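Protein yesU (Bacillus subtilis, PDB 1OQ1) is of unknown function but has a galectin-like fold, which makes carbohydrate binding a possibility. Local coordinates at residues H50-C55 against G201-A206; S39-H44 against K209-D214; G30-F35 against S43-E48; F69-Q74 against S118-K123. All blocks are in the same frame, centred on the assembly; numbering follows the deposited sequence.

Contact 1 (H50-C55 against G201-A206); sequences HFVFWC and GFRQMA. With ACY (acetic acid), chain E.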
# COMPACT_ATOMS: atom_id res chain seq x y z
N HIS A 50 14.19 5.22 3.29
CA HIS A 50 12.92 4.53 3.08
C HIS A 50 11.87 5.02 4.09
O HIS A 50 12.22 5.45 5.19
CB HIS A 50 13.13 3.02 3.22
CG HIS A 50 14.33 2.52 2.46
ND1 HIS A 50 14.62 2.93 1.18
CD2 HIS A 50 15.31 1.66 2.82
CE1 HIS A 50 15.73 2.34 0.78
NE2 HIS A 50 16.17 1.56 1.75
N PHE A 51 10.60 4.95 3.71
CA PHE A 51 9.56 5.44 4.61
C PHE A 51 8.21 4.76 4.42
O PHE A 51 8.00 3.99 3.50
CB PHE A 51 9.36 6.95 4.39
CG PHE A 51 8.71 7.30 3.07
CD1 PHE A 51 7.35 7.08 2.86
CD2 PHE A 51 9.46 7.85 2.04
CE1 PHE A 51 6.75 7.39 1.63
CE2 PHE A 51 8.87 8.17 0.81
CZ PHE A 51 7.51 7.94 0.61
N VAL A 52 7.29 5.07 5.34
CA VAL A 52 5.91 4.62 5.26
C VAL A 52 5.13 5.87 5.66
O VAL A 52 5.37 6.45 6.72
CB VAL A 52 5.59 3.47 6.23
CG1 VAL A 52 4.13 3.05 6.04
CG2 VAL A 52 6.51 2.28 5.97
N PHE A 53 4.23 6.30 4.79
CA PHE A 53 3.41 7.50 4.99
C PHE A 53 1.98 7.02 5.23
O PHE A 53 1.32 6.56 4.30
CB PHE A 53 3.51 8.36 3.73
CG PHE A 53 2.90 9.73 3.86
CD1 PHE A 53 3.05 10.48 5.02
CD2 PHE A 53 2.22 10.29 2.78
CE1 PHE A 53 2.53 11.77 5.10
CE2 PHE A 53 1.71 11.58 2.85
CZ PHE A 53 1.86 12.33 4.01
N TRP A 54 1.52 7.14 6.47
CA TRP A 54 0.19 6.66 6.85
C TRP A 54 -0.99 7.62 6.84
O TRP A 54 -0.87 8.77 7.25
CB TRP A 54 0.21 6.06 8.26
CG TRP A 54 1.17 4.95 8.50
CD1 TRP A 54 2.44 5.05 8.99
CD2 TRP A 54 0.92 3.56 8.28
NE1 TRP A 54 3.00 3.80 9.10
CE2 TRP A 54 2.09 2.87 8.67
CE3 TRP A 54 -0.17 2.83 7.80
CZ2 TRP A 54 2.20 1.47 8.59
CZ3 TRP A 54 -0.06 1.44 7.72
CH2 TRP A 54 1.11 0.78 8.12
N CYS A 55 -2.13 7.11 6.39
CA CYS A 55 -3.38 7.85 6.42
C CYS A 55 -3.78 7.62 7.88
O CYS A 55 -3.64 6.51 8.40
CB CYS A 55 -4.39 7.21 5.47
SG CYS A 55 -6.09 7.80 5.65
N GLY A 201 -1.29 2.55 4.53
CA GLY A 201 -0.11 3.38 4.40
C GLY A 201 0.62 3.20 3.08
O GLY A 201 0.51 2.15 2.44
N PHE A 202 1.37 4.22 2.70
CA PHE A 202 2.13 4.22 1.46
C PHE A 202 3.62 4.19 1.72
O PHE A 202 4.18 5.13 2.28
CB PHE A 202 1.79 5.48 0.66
CG PHE A 202 0.38 5.51 0.15
CD1 PHE A 202 0.09 5.15 -1.16
CD2 PHE A 202 -0.67 5.86 1.00
CE1 PHE A 202 -1.23 5.12 -1.62
CE2 PHE A 202 -1.99 5.83 0.55
CZ PHE A 202 -2.27 5.46 -0.77
N ARG A 203 4.27 3.09 1.32
CA ARG A 203 5.71 2.97 1.51
C ARG A 203 6.48 3.10 0.21
O ARG A 203 6.00 2.74 -0.86
CB ARG A 203 6.06 1.62 2.15
CG ARG A 203 7.57 1.32 2.18
CD ARG A 203 7.85 0.01 2.90
NE ARG A 203 9.28 -0.28 3.07
CZ ARG A 203 10.11 0.45 3.81
NH1 ARG A 203 9.66 1.52 4.45
NH2 ARG A 203 11.37 0.08 3.95
N GLN A 204 7.69 3.63 0.31
CA GLN A 204 8.57 3.75 -0.84
C GLN A 204 9.98 3.47 -0.38
O GLN A 204 10.35 3.82 0.74
CB GLN A 204 8.54 5.15 -1.45
CG GLN A 204 7.25 5.53 -2.16
CD GLN A 204 7.41 6.77 -3.02
OE1 GLN A 204 8.46 7.43 -3.01
NE2 GLN A 204 6.37 7.11 -3.78
N MSE A 205 10.75 2.82 -1.24
CA MSE A 205 12.15 2.57 -0.96
C MSE A 205 12.85 3.63 -1.80
O MSE A 205 12.56 3.76 -2.99
CB MSE A 205 12.58 1.18 -1.43
CG MSE A 205 12.15 0.05 -0.52
SE MSE A 205 13.07 -1.60 -0.98
CE MSE A 205 14.71 -1.33 0.02
N ALA A 206 13.73 4.40 -1.17
CA ALA A 206 14.46 5.44 -1.89
C ALA A 206 15.31 4.75 -2.95
O ALA A 206 15.70 3.60 -2.78
CB ALA A 206 15.35 6.21 -0.93
C ACY E . 11.84 -2.65 2.03
O ACY E . 10.60 -2.51 1.62
OXT ACY E . 12.53 -1.84 2.73
CH3 ACY E . 12.48 -3.96 1.59
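Gly-201 CA comes 3.4 Å from Trp-54 CE3, in the six-membered part of the indole. Having no side chain, Gly-201 lets the ring settle close to the backbone. Next, Phe-202 and Phe-53 form an antiparallel hydrogen-bonded pair. Phe-53 N gives its hydrogen to Phe-202 O over 2.8 Å, and Phe-202 N returns the bond to Phe-53 O. Phe-202 O also meets the edge of the Phe-51 ring. Arg-203 points to the Trp-54 face of the sheet. Its CG is anti to the backbone N (chi1 171°), and the chain runs extended to NE. The guanidinium passes Val-52 CG2, and its NH1 makes a weak bond to Phe-51 O. NH1 is held further by Gly-102 O. The NE-NH2 edge of the guanidinium binds an acetic acid in a fork: Arg-203 NE lies 3.0 Å from its O, and Arg-203 NH2 lies 2.6 Å from its OXT. Both bonds are nearly straight. Gln-204 exchanges two backbone bonds with Phe-51, and its CB packs 3.6 Å from Phe-51 CZ. Selenomethionine Met-205 bends back so that its CE sits over one face of the His-50 imidazole, 4.0 Å from the ring centroid, in a CH-pi contact. Ala-206 N donates to His-50 ND1 over 2.9 Å, in the plane of the ring. The bond helps set the rotation of the imidazole. Strands 51-54 and 199-205 are antiparallel neighbours in one sheet of the galectin-like fold. The acetic acid probably came from the crystallisation liquor. Even so, the forked donors suggest that Arg-203 could receive a carboxylate or similar group.

Contact 2 (S39-H44 against K209-D214); sequences SLHLSH and KAVYRD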
# COMPACT_ATOMS: atom_id res chain seq x y z
N SER A 39 -0.79 17.56 -7.20
CA SER A 39 -0.81 16.12 -7.01
C SER A 39 0.31 15.76 -6.03
O SER A 39 1.34 16.41 -6.00
CB SER A 39 -0.59 15.41 -8.35
OG SER A 39 0.64 15.81 -8.93
N LEU A 40 0.09 14.71 -5.24
CA LEU A 40 1.09 14.30 -4.26
C LEU A 40 2.34 13.68 -4.88
O LEU A 40 2.27 12.62 -5.52
CB LEU A 40 0.49 13.30 -3.26
CG LEU A 40 1.47 12.68 -2.26
CD1 LEU A 40 2.01 13.76 -1.34
CD2 LEU A 40 0.77 11.61 -1.44
N HIS A 41 3.47 14.35 -4.70
CA HIS A 41 4.75 13.85 -5.19
C HIS A 41 5.50 13.33 -3.97
O HIS A 41 5.70 14.07 -3.01
CB HIS A 41 5.57 14.97 -5.84
CG HIS A 41 5.06 15.41 -7.17
ND1 HIS A 41 5.74 15.18 -8.34
CD2 HIS A 41 3.93 16.08 -7.51
CE1 HIS A 41 5.06 15.69 -9.35
NE2 HIS A 41 3.96 16.24 -8.88
N LEU A 42 5.90 12.07 -3.99
CA LEU A 42 6.66 11.50 -2.88
C LEU A 42 8.06 11.15 -3.35
O LEU A 42 8.24 10.42 -4.33
CB LEU A 42 5.96 10.25 -2.32
CG LEU A 42 4.66 10.47 -1.54
CD1 LEU A 42 4.14 9.13 -1.02
CD2 LEU A 42 4.90 11.43 -0.38
N SER A 43 9.06 11.68 -2.65
CA SER A 43 10.47 11.41 -2.97
C SER A 43 11.22 11.16 -1.67
O SER A 43 10.60 11.00 -0.62
CB SER A 43 11.09 12.59 -3.73
OG SER A 43 10.98 13.80 -3.01
N HIS A 44 12.55 11.15 -1.72
CA HIS A 44 13.34 10.86 -0.52
C HIS A 44 14.45 11.88 -0.26
O HIS A 44 15.02 12.45 -1.19
CB HIS A 44 13.94 9.46 -0.66
CG HIS A 44 12.91 8.40 -0.92
ND1 HIS A 44 12.41 7.59 0.07
CD2 HIS A 44 12.26 8.04 -2.06
CE1 HIS A 44 11.51 6.77 -0.44
NE2 HIS A 44 11.39 7.03 -1.73
N LYS A 209 10.63 7.98 -6.96
CA LYS A 209 9.91 9.24 -7.13
C LYS A 209 8.61 8.84 -7.81
O LYS A 209 8.62 8.24 -8.88
CB LYS A 209 10.70 10.23 -7.99
CG LYS A 209 11.90 10.81 -7.26
CD LYS A 209 12.42 12.07 -7.94
CE LYS A 209 13.54 12.69 -7.12
NZ LYS A 209 14.03 13.95 -7.74
N ALA A 210 7.48 9.14 -7.16
CA ALA A 210 6.17 8.79 -7.70
C ALA A 210 5.11 9.83 -7.37
O ALA A 210 5.27 10.63 -6.45
CB ALA A 210 5.74 7.43 -7.16
N VAL A 211 4.03 9.81 -8.13
CA VAL A 211 2.92 10.74 -7.93
C VAL A 211 1.65 9.95 -7.64
O VAL A 211 1.37 8.95 -8.31
CB VAL A 211 2.70 11.62 -9.17
CG1 VAL A 211 1.49 12.53 -8.97
CG2 VAL A 211 3.95 12.46 -9.44
N TYR A 212 0.90 10.40 -6.65
CA TYR A 212 -0.34 9.74 -6.26
C TYR A 212 -1.51 10.73 -6.30
O TYR A 212 -1.34 11.92 -6.00
CB TYR A 212 -0.23 9.17 -4.84
CG TYR A 212 0.95 8.25 -4.63
CD1 TYR A 212 2.24 8.76 -4.49
CD2 TYR A 212 0.78 6.87 -4.56
CE1 TYR A 212 3.34 7.91 -4.29
CE2 TYR A 212 1.87 6.01 -4.37
CZ TYR A 212 3.14 6.54 -4.23
OH TYR A 212 4.21 5.70 -4.05
N ARG A 213 -2.69 10.23 -6.66
CA ARG A 213 -3.89 11.06 -6.74
C ARG A 213 -5.15 10.26 -6.46
O ARG A 213 -5.16 9.04 -6.60
CB ARG A 213 -4.00 11.67 -8.14
CG ARG A 213 -3.30 12.98 -8.34
CD ARG A 213 -4.29 14.11 -8.24
NE ARG A 213 -3.96 15.21 -9.15
CZ ARG A 213 -4.81 16.18 -9.49
NH1 ARG A 213 -6.03 16.19 -8.98
NH2 ARG A 213 -4.42 17.14 -10.32
N ASP A 214 -6.21 10.96 -6.08
CA ASP A 214 -7.53 10.38 -5.81
C ASP A 214 -7.56 9.05 -5.08
O ASP A 214 -7.96 8.03 -5.63
CB ASP A 214 -8.30 10.24 -7.13
CG ASP A 214 -8.38 11.55 -7.90
OD1 ASP A 214 -8.45 12.62 -7.26
OD2 ASP A 214 -8.39 11.50 -9.15
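His-41 and Val-211 stand side by side and point the same way from an antiparallel non-hydrogen-bonded pair. Val-211 CG2 lies over one face of the His-41 imidazole, 3.6 Å from the ring centroid, in a CH-pi contact. It sits off centre, toward the ND1 and CE1 rim. The other methyl of the same valine turns to Ser-39. Val-211 CG1 is anti to its backbone N (chi1 177°) and comes 3.4 Å from Ser-39 OG. The bent side chain of Arg-213 closes in beyond it, with Arg-213 NE 3.5 Å from Ser-39 CB. At the far end Ser-43 CB rests against Lys-209 CG. On the other face of the sheet, Leu-42 and Tyr-212 cross at about a right angle. Leu-42 CD1 touches the phenol ring at Tyr-212 CE1, 3.6 Å away, while Leu-40 packs more loosely on Tyr-212 CB. The backbones hold these groups in register. Tyr-212 N bonds to Leu-40 O over 2.8 Å, and the return bond from Leu-40 N to Tyr-212 O is weak. Leu-42 and Ala-210 exchange two sound bonds, of which Leu-42 N to Ala-210 O measures 2.9 Å. Strands 40-44 and 209-222 are thus antiparallel neighbours in one sheet, with two unlike faces here. On the partly exposed histidine-valine side, Ser-39 OG and, weakly, His-41 NE2 are tied to Asp-36 O. The buried leucine-tyrosine face is largely apolar and turns to the other sheet, where Tyr-212 OH comes close to the side-chain amide of Gln-204.

Contact 3 (G30-F35 against S43-E48); sequences GGQISF and SHVQDE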
# COMPACT_ATOMS: atom_id res chain seq x y z
N GLY A 30 12.44 9.17 6.11
CA GLY A 30 12.81 10.36 5.36
C GLY A 30 12.11 10.65 4.05
O GLY A 30 12.77 10.91 3.03
N GLY A 31 10.79 10.63 4.05
CA GLY A 31 10.05 10.93 2.84
C GLY A 31 9.98 12.43 2.62
O GLY A 31 10.02 13.21 3.57
N GLN A 32 9.88 12.83 1.36
CA GLN A 32 9.79 14.24 1.01
C GLN A 32 8.46 14.44 0.30
O GLN A 32 8.14 13.72 -0.64
CB GLN A 32 10.96 14.61 0.09
CG GLN A 32 11.19 16.10 -0.07
CD GLN A 32 12.51 16.39 -0.74
OE1 GLN A 32 12.87 17.55 -0.95
NE2 GLN A 32 13.25 15.34 -1.08
N ILE A 33 7.68 15.42 0.77
CA ILE A 33 6.37 15.71 0.21
C ILE A 33 6.34 16.98 -0.64
O ILE A 33 6.89 18.02 -0.25
CB ILE A 33 5.33 15.85 1.34
CG1 ILE A 33 5.20 14.52 2.09
CG2 ILE A 33 3.99 16.30 0.79
CD1 ILE A 33 4.41 14.61 3.37
N SER A 34 5.68 16.90 -1.80
CA SER A 34 5.55 18.02 -2.72
C SER A 34 4.20 17.93 -3.42
O SER A 34 3.65 16.84 -3.59
CB SER A 34 6.67 17.97 -3.76
OG SER A 34 6.35 18.76 -4.89
N PHE A 35 3.66 19.07 -3.84
CA PHE A 35 2.37 19.06 -4.53
C PHE A 35 2.37 19.76 -5.88
O PHE A 35 1.38 20.39 -6.27
CB PHE A 35 1.28 19.64 -3.62
CG PHE A 35 0.85 18.71 -2.52
CD1 PHE A 35 1.51 18.71 -1.29
CD2 PHE A 35 -0.18 17.80 -2.73
CE1 PHE A 35 1.14 17.81 -0.29
CE2 PHE A 35 -0.55 16.90 -1.74
CZ PHE A 35 0.11 16.90 -0.51
N SER A 43 9.06 11.68 -2.65
CA SER A 43 10.47 11.41 -2.97
C SER A 43 11.22 11.16 -1.67
O SER A 43 10.60 11.00 -0.62
CB SER A 43 11.09 12.59 -3.73
OG SER A 43 10.98 13.80 -3.01
N HIS A 44 12.55 11.15 -1.72
CA HIS A 44 13.34 10.86 -0.52
C HIS A 44 14.45 11.88 -0.26
O HIS A 44 15.02 12.45 -1.19
CB HIS A 44 13.94 9.46 -0.66
CG HIS A 44 12.91 8.40 -0.92
ND1 HIS A 44 12.41 7.59 0.07
CD2 HIS A 44 12.26 8.04 -2.06
CE1 HIS A 44 11.51 6.77 -0.44
NE2 HIS A 44 11.39 7.03 -1.73
N VAL A 45 14.75 12.12 1.02
CA VAL A 45 15.79 13.08 1.37
C VAL A 45 17.19 12.51 1.14
O VAL A 45 18.14 13.27 0.96
CB VAL A 45 15.64 13.56 2.84
CG1 VAL A 45 14.29 14.25 3.03
CG2 VAL A 45 15.79 12.39 3.80
N GLN A 46 17.30 11.18 1.14
CA GLN A 46 18.56 10.48 0.91
C GLN A 46 18.34 9.19 0.12
O GLN A 46 17.22 8.68 0.07
CB GLN A 46 19.24 10.14 2.24
CG GLN A 46 19.81 11.33 2.96
CD GLN A 46 20.77 10.92 4.06
OE1 GLN A 46 21.60 10.03 3.86
NE2 GLN A 46 20.67 11.56 5.21
N ASP A 47 19.41 8.64 -0.46
CA ASP A 47 19.31 7.42 -1.26
C ASP A 47 18.76 6.18 -0.57
O ASP A 47 18.27 5.27 -1.24
CB ASP A 47 20.67 7.11 -1.89
CG ASP A 47 20.91 7.91 -3.16
OD1 ASP A 47 22.03 7.83 -3.71
OD2 ASP A 47 19.98 8.60 -3.61
N GLU A 48 18.85 6.12 0.75
CA GLU A 48 18.32 4.97 1.47
C GLU A 48 17.32 5.40 2.55
O GLU A 48 17.10 4.69 3.54
CB GLU A 48 19.46 4.16 2.11
CG GLU A 48 20.55 3.68 1.14
CD GLU A 48 20.00 2.95 -0.08
OE1 GLU A 48 19.09 2.11 0.06
OE2 GLU A 48 20.51 3.20 -1.20
O HOH W 1 8.54 15.11 -3.42
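Gln-32 and Ser-43 form an antiparallel hydrogen-bonded pair. Gln-32 N donates to Ser-43 O over 2.8 Å. Ser-43 N donates back to Gln-32 O over 3.0 Å. Gln-32 O takes a second hydrogen from a water 3.1 Å away. That water is also hydrogen-bonded to Ser-43 OG at 2.8 Å, so it bridges carbonyl and hydroxyl. Ser-43 OG stands between its own backbone N and carbonyl carbon (chi1 57°) and leans on Gln-32 CB at 3.2 Å. The extended Gln-32 side chain brings NE2 to 3.4 Å from both Ser-43 OG and His-44 O. Two residues on from Ser-43, Val-45 N donates to Gly-30 O over 3.1 Å. Val-45 CG2 packs beside the same oxygen, close over Gly-30, which has no side chain in the way. His-44 turns from the hairpin partner, and its ND1 bonds to Ala-49 O. The contact is the open end of the beta hairpin made by strands 31-34 and 40-44, at the protein surface. Strand 40-44 is paired on its other side with strand 209-222, which joins the hairpin to the rest of its sheet.

Contact 4 (F69-Q74 against S118-K123); sequences FSPIEQ and SYFRRK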
# COMPACT_ATOMS: atom_id res chain seq x y z
N PHE A 69 -1.73 6.09 -9.67
CA PHE A 69 -0.29 5.96 -9.45
C PHE A 69 0.53 6.28 -10.69
O PHE A 69 0.23 5.80 -11.78
CB PHE A 69 0.02 4.53 -9.00
CG PHE A 69 1.49 4.23 -8.89
CD1 PHE A 69 2.25 4.75 -7.84
CD2 PHE A 69 2.12 3.40 -9.82
CE1 PHE A 69 3.60 4.45 -7.72
CE2 PHE A 69 3.48 3.10 -9.71
CZ PHE A 69 4.22 3.62 -8.66
N SER A 70 1.59 7.08 -10.51
CA SER A 70 2.47 7.44 -11.62
C SER A 70 3.94 7.26 -11.22
O SER A 70 4.44 7.99 -10.36
CB SER A 70 2.26 8.90 -12.02
OG SER A 70 0.92 9.16 -12.36
N PRO A 71 4.63 6.28 -11.82
CA PRO A 71 6.05 6.07 -11.49
C PRO A 71 6.84 7.11 -12.27
O PRO A 71 6.80 7.14 -13.50
CB PRO A 71 6.30 4.64 -11.97
CG PRO A 71 5.42 4.56 -13.19
CD PRO A 71 4.14 5.24 -12.74
N ILE A 72 7.56 7.98 -11.55
CA ILE A 72 8.30 9.05 -12.19
C ILE A 72 9.79 8.80 -12.36
O ILE A 72 10.36 9.14 -13.40
CB ILE A 72 8.12 10.37 -11.40
CG1 ILE A 72 6.63 10.69 -11.27
CG2 ILE A 72 8.86 11.52 -12.11
CD1 ILE A 72 5.90 10.78 -12.60
N GLU A 73 10.42 8.20 -11.36
CA GLU A 73 11.85 7.94 -11.41
C GLU A 73 12.25 6.71 -10.60
O GLU A 73 11.77 6.50 -9.49
CB GLU A 73 12.59 9.17 -10.89
CG GLU A 73 14.03 9.32 -11.34
CD GLU A 73 14.62 10.65 -10.90
OE1 GLU A 73 14.83 10.83 -9.68
OE2 GLU A 73 14.88 11.51 -11.76
N GLN A 74 13.13 5.88 -11.18
CA GLN A 74 13.62 4.68 -10.51
C GLN A 74 15.15 4.84 -10.45
O GLN A 74 15.68 5.79 -11.02
CB GLN A 74 13.25 3.43 -11.31
CG GLN A 74 13.98 3.30 -12.64
CD GLN A 74 13.57 2.07 -13.44
OE1 GLN A 74 14.33 1.58 -14.27
NE2 GLN A 74 12.36 1.59 -13.21
N SER A 118 3.54 -5.10 -2.45
CA SER A 118 4.55 -4.33 -3.16
C SER A 118 4.30 -4.37 -4.66
O SER A 118 3.90 -5.40 -5.21
CB SER A 118 5.94 -4.87 -2.85
OG SER A 118 5.99 -6.27 -3.09
N TYR A 119 4.52 -3.24 -5.31
CA TYR A 119 4.35 -3.12 -6.75
C TYR A 119 5.44 -2.17 -7.26
O TYR A 119 6.01 -1.40 -6.50
CB TYR A 119 2.94 -2.62 -7.09
CG TYR A 119 2.57 -1.28 -6.49
CD1 TYR A 119 2.73 -0.11 -7.22
CD2 TYR A 119 2.02 -1.20 -5.21
CE1 TYR A 119 2.33 1.12 -6.71
CE2 TYR A 119 1.63 0.02 -4.68
CZ TYR A 119 1.78 1.18 -5.43
OH TYR A 119 1.36 2.38 -4.92
N PHE A 120 5.72 -2.23 -8.56
CA PHE A 120 6.82 -1.45 -9.13
C PHE A 120 8.05 -1.76 -8.27
O PHE A 120 8.68 -0.87 -7.71
CB PHE A 120 6.55 0.06 -9.10
CG PHE A 120 7.49 0.84 -9.99
CD1 PHE A 120 7.28 0.89 -11.37
CD2 PHE A 120 8.61 1.47 -9.47
CE1 PHE A 120 8.18 1.55 -12.22
CE2 PHE A 120 9.52 2.13 -10.30
CZ PHE A 120 9.30 2.17 -11.68
N ARG A 121 8.35 -3.05 -8.16
CA ARG A 121 9.50 -3.49 -7.37
C ARG A 121 10.71 -3.38 -8.29
O ARG A 121 11.04 -4.32 -9.00
CB ARG A 121 9.30 -4.94 -6.93
CG ARG A 121 7.97 -5.19 -6.24
CD ARG A 121 7.78 -6.66 -5.88
NE ARG A 121 8.75 -7.11 -4.88
CZ ARG A 121 9.75 -7.94 -5.13
NH1 ARG A 121 9.94 -8.45 -6.34
NH2 ARG A 121 10.57 -8.29 -4.14
N ARG A 122 11.35 -2.22 -8.26
CA ARG A 122 12.50 -1.97 -9.14
C ARG A 122 13.70 -1.36 -8.41
O ARG A 122 14.47 -0.60 -9.00
CB ARG A 122 12.07 -1.01 -10.27
CG ARG A 122 10.69 -1.30 -10.87
CD ARG A 122 10.64 -2.62 -11.63
NE ARG A 122 9.25 -3.01 -11.90
CZ ARG A 122 8.51 -2.52 -12.89
NH1 ARG A 122 9.01 -1.63 -13.73
NH2 ARG A 122 7.24 -2.91 -13.01
N LYS A 123 13.87 -1.70 -7.13
CA LYS A 123 14.98 -1.17 -6.34
C LYS A 123 16.29 -1.89 -6.63
O LYS A 123 17.34 -1.25 -6.78
CB LYS A 123 14.65 -1.27 -4.85
CG LYS A 123 15.81 -1.00 -3.90
CD LYS A 123 16.33 0.44 -3.99
CE LYS A 123 17.48 0.66 -3.02
NZ LYS A 123 17.98 2.06 -3.02
O HOH W 2 11.70 -0.78 -14.27
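Residues 69-74 and 119-122 run in nearly the same direction, 18° apart, but their nearest CA atoms are too distant for sheet pairing, and side chains make the contact. Phe-69 and Tyr-119 form a T-shaped pair. The planes stand at 85° and the centroids are 4.9 Å apart. Tyr-119 CE1 points at the middle of the Phe-69 ring, 3.7 Å from Phe-69 CZ. The OH of Tyr-119 continues past Phe-69 to a hydrogen bond with Trp-67 NE1. The chain turns a corner at Phe-120, whose ring is held between two aliphatic groups. Pro-71 CB covers one face off centre in a CH-pi contact, 3.6 Å from Phe-120 CE1. Arg-122 CG covers the opposite face, over the ring centre. The Gln-74 side chain crosses that of Phe-120 at about a right angle, the amide plane tilted 51° to the ring, with Gln-74 NE2 3.5 Å from Phe-120 CZ. The same NE2 donates to a water 2.7 Å away, which also accepts from Arg-122 NH1 at 2.9 Å. The guanidinium is anchored further by a salt bridge from NH2 to Asp-149 and a bond to Leu-151 O. Strand 63-73 carries a classic beta bulge here, where Ile-72 and Glu-73 both face Lys-209. It lies between strands 161-168 and 209-222 in one antiparallel sheet. Strand 112-122 lies between strands 76-86 and 132-138 in the other. The contact therefore joins the two layers of the galectin-like beta sandwich through buried aromatic rings, with Cys-78 of strand 76-86 touching both Phe-69 and Tyr-119.

How the contacts relate
Contacts 2 and 3 share strand 40-44 and lie in one sheet, with centres 10 Å apart. Contact 1 belongs to the opposing sheet, 11 Å from contact 2 between centres. Tyr-212 and His-44 approach Gln-204 across that gap, and the His-44 and Phe-51 rings meet. Contact 4 spans the sheets. It joins contact 2 through backbone bonds, with Ser-70 N 2.9 Å from Val-211 O. Lys-123 NZ links it to contact 1, 2.8 Å from Ala-206 O, and weakly to Glu-48 of contact 3. The function is unknown, so no active site can be assigned. Acetic acid sits at Arg-203 of contact 1. Bound glycerol, probably from crystallisation, lies near the side chains of Lys-209 (about 4 Å) and His-44 (about 5 Å).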